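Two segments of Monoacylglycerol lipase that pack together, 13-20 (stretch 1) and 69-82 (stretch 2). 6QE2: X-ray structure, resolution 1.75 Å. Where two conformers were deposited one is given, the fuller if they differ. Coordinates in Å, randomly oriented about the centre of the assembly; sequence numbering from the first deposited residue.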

# COMPACT_ATOMS: atom_id res chain seq x y z
N ARG A 13 -5.16 12.12 -18.14
CA ARG A 13 -3.77 12.26 -17.68
C ARG A 13 -3.07 10.93 -17.47
O ARG A 13 -1.92 10.90 -17.02
N GLY A 14 -3.70 9.85 -17.83
CA GLY A 14 -3.14 8.54 -17.60
C GLY A 14 -3.91 7.81 -16.52
O GLY A 14 -4.97 8.25 -16.05
N TRP A 15 -3.33 6.69 -16.09
CA TRP A 15 -3.95 5.79 -15.13
C TRP A 15 -3.18 5.79 -13.81
O TRP A 15 -1.96 5.94 -13.78
N VAL A 16 -3.92 5.55 -12.74
CA VAL A 16 -3.32 5.37 -11.43
C VAL A 16 -3.88 4.04 -10.93
O VAL A 16 -5.09 3.86 -10.90
N VAL A 17 -3.00 3.11 -10.61
CA VAL A 17 -3.42 1.82 -10.09
C VAL A 17 -3.37 1.90 -8.58
O VAL A 17 -2.36 2.25 -8.01
N LEU A 18 -4.49 1.58 -7.95
CA LEU A 18 -4.61 1.65 -6.50
C LEU A 18 -4.40 0.29 -5.86
O LEU A 18 -5.07 -0.66 -6.20
N VAL A 19 -3.48 0.23 -4.91
CA VAL A 19 -3.14 -1.01 -4.22
C VAL A 19 -3.35 -0.84 -2.71
O VAL A 19 -2.58 -0.17 -2.05
N HIS A 20 -4.41 -1.46 -2.19
CA HIS A 20 -4.77 -1.33 -0.77
C HIS A 20 -3.85 -2.20 0.10
O HIS A 20 -2.98 -2.91 -0.39
N ILE A 69 -0.75 -9.40 -10.26
CA ILE A 69 -2.02 -8.77 -10.56
C ILE A 69 -1.75 -7.43 -11.23
O ILE A 69 -2.36 -7.09 -12.22
N ILE A 70 -0.78 -6.69 -10.71
CA ILE A 70 -0.40 -5.41 -11.30
C ILE A 70 0.11 -5.61 -12.73
O ILE A 70 -0.20 -4.84 -13.61
N ASP A 71 0.89 -6.67 -12.95
CA ASP A 71 1.37 -7.01 -14.28
C ASP A 71 0.19 -7.13 -15.23
O ASP A 71 0.19 -6.56 -16.30
N SER A 72 -0.81 -7.90 -14.82
CA SER A 72 -2.02 -8.10 -15.60
C SER A 72 -2.76 -6.80 -15.88
O SER A 72 -3.28 -6.61 -16.96
N ILE A 73 -2.82 -5.91 -14.90
CA ILE A 73 -3.50 -4.64 -15.10
C ILE A 73 -2.76 -3.79 -16.12
O ILE A 73 -3.38 -3.15 -16.98
N ILE A 74 -1.43 -3.75 -16.04
CA ILE A 74 -0.66 -2.98 -17.01
C ILE A 74 -0.80 -3.56 -18.41
O ILE A 74 -0.89 -2.82 -19.40
N GLU A 75 -0.86 -4.89 -18.53
CA GLU A 75 -1.11 -5.51 -19.83
C GLU A 75 -2.48 -5.12 -20.38
O GLU A 75 -2.63 -4.84 -21.57
N GLU A 76 -3.50 -5.10 -19.51
CA GLU A 76 -4.84 -4.72 -19.93
C GLU A 76 -4.90 -3.27 -20.38
O GLU A 76 -5.56 -2.95 -21.38
N LEU A 77 -4.23 -2.38 -19.65
CA LEU A 77 -4.30 -0.96 -19.97
C LEU A 77 -3.52 -0.61 -21.23
O LEU A 77 -3.87 0.35 -21.93
N GLY A 78 -2.44 -1.34 -21.50
CA GLY A 78 -1.65 -1.08 -22.69
C GLY A 78 -0.77 0.14 -22.58
O GLY A 78 -0.21 0.61 -23.57
N GLU A 79 -0.58 0.67 -21.35
CA GLU A 79 0.26 1.85 -21.16
C GLU A 79 0.80 1.83 -19.75
O GLU A 79 0.33 1.04 -18.92
N LYS A 80 1.83 2.67 -19.51
CA LYS A 80 2.51 2.74 -18.20
C LYS A 80 1.65 3.53 -17.24
O LYS A 80 1.31 4.69 -17.54
N PRO A 81 1.24 2.97 -16.08
CA PRO A 81 0.48 3.75 -15.10
C PRO A 81 1.32 4.32 -14.00
O PRO A 81 2.50 3.99 -13.87
N PHE A 82 0.73 5.23 -13.23
CA PHE A 82 1.24 5.50 -11.90
C PHE A 82 0.71 4.45 -10.93
O PHE A 82 -0.37 3.90 -11.13

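The contact between the two stretches buries 549 Å², both sides summed, and three residues account for about half of it: Trp15 (111 Å²), Val17 (93 Å²) and Phe82 (78 Å²). The frame is set by the backbone. Strand 15-19 runs nearly antiparallel to helix 69-77, at 159° between their N-to-C directions with the axes 10.5 Å apart at closest approach, so the space between must be filled by side chains. After the helix the chain reverses, and Phe82 joins Val16 in a parallel bridge, CA to CA 4.6 Å. Two hydrogen bonds fix this register: Phe82 N to Trp15 O (2.8 Å, 152° at the hydrogen) and Val17 N to Phe82 O (2.8 Å, 169°). A CA-H...O contact from Val16 CA to Phe82 O (3.3 Å, 141°) lies between them.

Trp15 leaves the strand sideways, with chi1 m (-76°) and chi2 at 97°, a setting in which one face of the indole meets Leu77, the last helical residue. Leu77, pointing toward the strand in the m,t rotamer, places CD2 over that face, 3.7 Å from the centroid of the five-membered ring and 13° off its normal; this is a CH-pi contact, and the closest atoms are Leu77 CD2 and Trp15 CE2 at 3.6 Å. The carboxylate of Glu79 comes to the ring edge instead, near its plane, with OE2 3.6 Å from Trp15 CD1. Closer to the backbone, Trp15 CB rests 4.0 Å from Pro81 CB.

Water 1 ties the polar groups here together. It accepts from Trp15 N (2.9 Å from the water O) and donates to Glu79 OE2 (2.6 Å) and to Lys80 O (2.7 Å), so it spans the two stretches where their backbones do not bond directly. Glu79 points its CA-to-CB bond toward the first stretch, with chi1 p, chi2 t and chi3 74°; its OE2 also lies 3.9 Å from Gly14 CA. Gly14 has phi/psi of 109/-169, at which a CB would be jammed against the preceding carbonyl O.

Val17 points toward the second stretch with chi1 t (177°). Its CG2 meets Ile73 CG2 and Pro81 CB, each at 3.9 Å, and so joins the helix to the segment that follows it. Ile73 adopts m,t, as does Ile70 one turn earlier. Val19, two residues along the strand and again pointing toward the helix with chi1 t, continues the row: its CG2 lies 4.1 Å from Ile70 CD1. Between Val17 and Val19, Leu18 points away and touches nothing in the second stretch.

Phe82 contributes differently, since much of its contact comes through the backbone. Its side chain (chi1 m, -69°; chi2 94°) shares a sheet face with that of Val16, whose chi1 is t, and Phe82 CB stands 4.1 Å from Val16 CG2. Trp15 O lies at the edge of the phenyl ring, near its plane, while accepting the hydrogen bond from Phe82 N.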

# COMPACT_ATOMS: atom_id res chain seq x y z
CB ARG A 13 -3.74 13.01 -16.37
CG ARG A 13 -4.20 14.41 -16.44
CD ARG A 13 -3.76 15.08 -15.17
NE ARG A 13 -3.95 16.50 -15.29
CZ ARG A 13 -3.03 17.35 -15.71
NH1 ARG A 13 -1.81 16.94 -15.97
NH2 ARG A 13 -3.34 18.63 -15.82
CB TRP A 15 -3.99 4.36 -15.66
CG TRP A 15 -5.04 4.15 -16.69
CD1 TRP A 15 -4.88 4.17 -18.04
CD2 TRP A 15 -6.43 3.91 -16.45
NE1 TRP A 15 -6.09 3.94 -18.66
CE2 TRP A 15 -7.05 3.78 -17.71
CE3 TRP A 15 -7.21 3.78 -15.29
CZ2 TRP A 15 -8.42 3.53 -17.84
CZ3 TRP A 15 -8.56 3.54 -15.43
CH2 TRP A 15 -9.15 3.42 -16.69
CB VAL A 16 -3.69 6.46 -10.42
CG1 VAL A 16 -3.11 6.11 -9.07
CG2 VAL A 16 -3.15 7.80 -10.86
CB VAL A 17 -2.51 0.68 -10.57
CG1 VAL A 17 -2.95 -0.63 -9.93
CG2 VAL A 17 -2.54 0.56 -12.08
CB LEU A 18 -5.98 2.19 -6.13
CG LEU A 18 -6.34 2.08 -4.65
CD1 LEU A 18 -5.77 3.27 -3.91
CD2 LEU A 18 -7.83 2.00 -4.46
CB VAL A 19 -1.68 -1.39 -4.52
CG1 VAL A 19 -1.36 -2.75 -3.96
CG2 VAL A 19 -1.44 -1.35 -6.02
CB HIS A 20 -6.27 -1.66 -0.53
CG HIS A 20 -6.66 -3.10 -0.72
ND1 HIS A 20 -6.28 -4.09 0.18
CD2 HIS A 20 -7.40 -3.72 -1.66
CE1 HIS A 20 -6.76 -5.25 -0.21
NE2 HIS A 20 -7.46 -5.06 -1.33
CB ILE A 69 -2.88 -8.59 -9.30
CG1 ILE A 69 -3.42 -9.94 -8.83
CG2 ILE A 69 -4.03 -7.64 -9.55
CD1 ILE A 69 -3.92 -9.94 -7.41
CB ILE A 70 0.63 -4.65 -10.45
CG1 ILE A 70 0.03 -4.29 -9.09
CG2 ILE A 70 1.10 -3.41 -11.17
CD1 ILE A 70 1.06 -3.87 -8.07
CB ASP A 71 2.08 -8.37 -14.27
CG ASP A 71 3.49 -8.30 -13.74
OD1 ASP A 71 4.09 -7.22 -13.71
OD2 ASP A 71 4.00 -9.36 -13.36
CB SER A 72 -2.94 -9.11 -14.91
OG SER A 72 -3.75 -8.50 -13.93
CB ILE A 73 -3.66 -3.91 -13.75
CG1 ILE A 73 -4.60 -4.68 -12.83
CG2 ILE A 73 -4.15 -2.48 -13.97
CD1 ILE A 73 -4.62 -4.16 -11.40
CB ILE A 74 0.82 -2.88 -16.57
CG1 ILE A 74 0.92 -2.04 -15.29
CG2 ILE A 74 1.69 -2.27 -17.65
CD1 ILE A 74 2.32 -1.97 -14.72
CB GLU A 75 -1.03 -7.03 -19.73
CG GLU A 75 -1.18 -7.72 -21.10
CD GLU A 75 -1.03 -9.24 -21.04
OE1 GLU A 75 0.04 -9.74 -20.63
OE2 GLU A 75 -1.99 -9.92 -21.46
CB GLU A 76 -5.83 -4.95 -18.79
CG GLU A 76 -7.25 -4.47 -19.07
CD GLU A 76 -8.14 -4.56 -17.85
OE1 GLU A 76 -7.72 -5.19 -16.85
OE2 GLU A 76 -9.26 -4.01 -17.89
CB LEU A 77 -3.77 -0.13 -18.80
CG LEU A 77 -4.61 -0.18 -17.52
CD1 LEU A 77 -3.96 0.63 -16.39
CD2 LEU A 77 -6.04 0.28 -17.79
CB GLU A 79 -0.53 3.13 -21.44
CG GLU A 79 -1.68 3.35 -20.52
CD GLU A 79 -2.45 4.61 -20.88
OE1 GLU A 79 -3.18 4.59 -21.89
OE2 GLU A 79 -2.33 5.64 -20.15
CB LYS A 80 3.89 3.40 -18.34
CG LYS A 80 4.87 2.56 -19.14
CD LYS A 80 6.22 3.20 -19.36
CE LYS A 80 7.10 2.25 -20.19
NZ LYS A 80 8.53 2.60 -20.15
CB PRO A 81 -0.50 2.73 -14.53
CG PRO A 81 0.40 1.47 -14.47
CD PRO A 81 1.37 1.55 -15.64
CB PHE A 82 0.82 6.90 -11.43
CG PHE A 82 1.47 8.02 -12.18
CD1 PHE A 82 0.85 8.60 -13.27
CD2 PHE A 82 2.71 8.50 -11.78
CE1 PHE A 82 1.46 9.64 -13.95
CE2 PHE A 82 3.32 9.54 -12.46
CZ PHE A 82 2.69 10.11 -13.55
O HOH W 1 -1.13 5.74 -17.80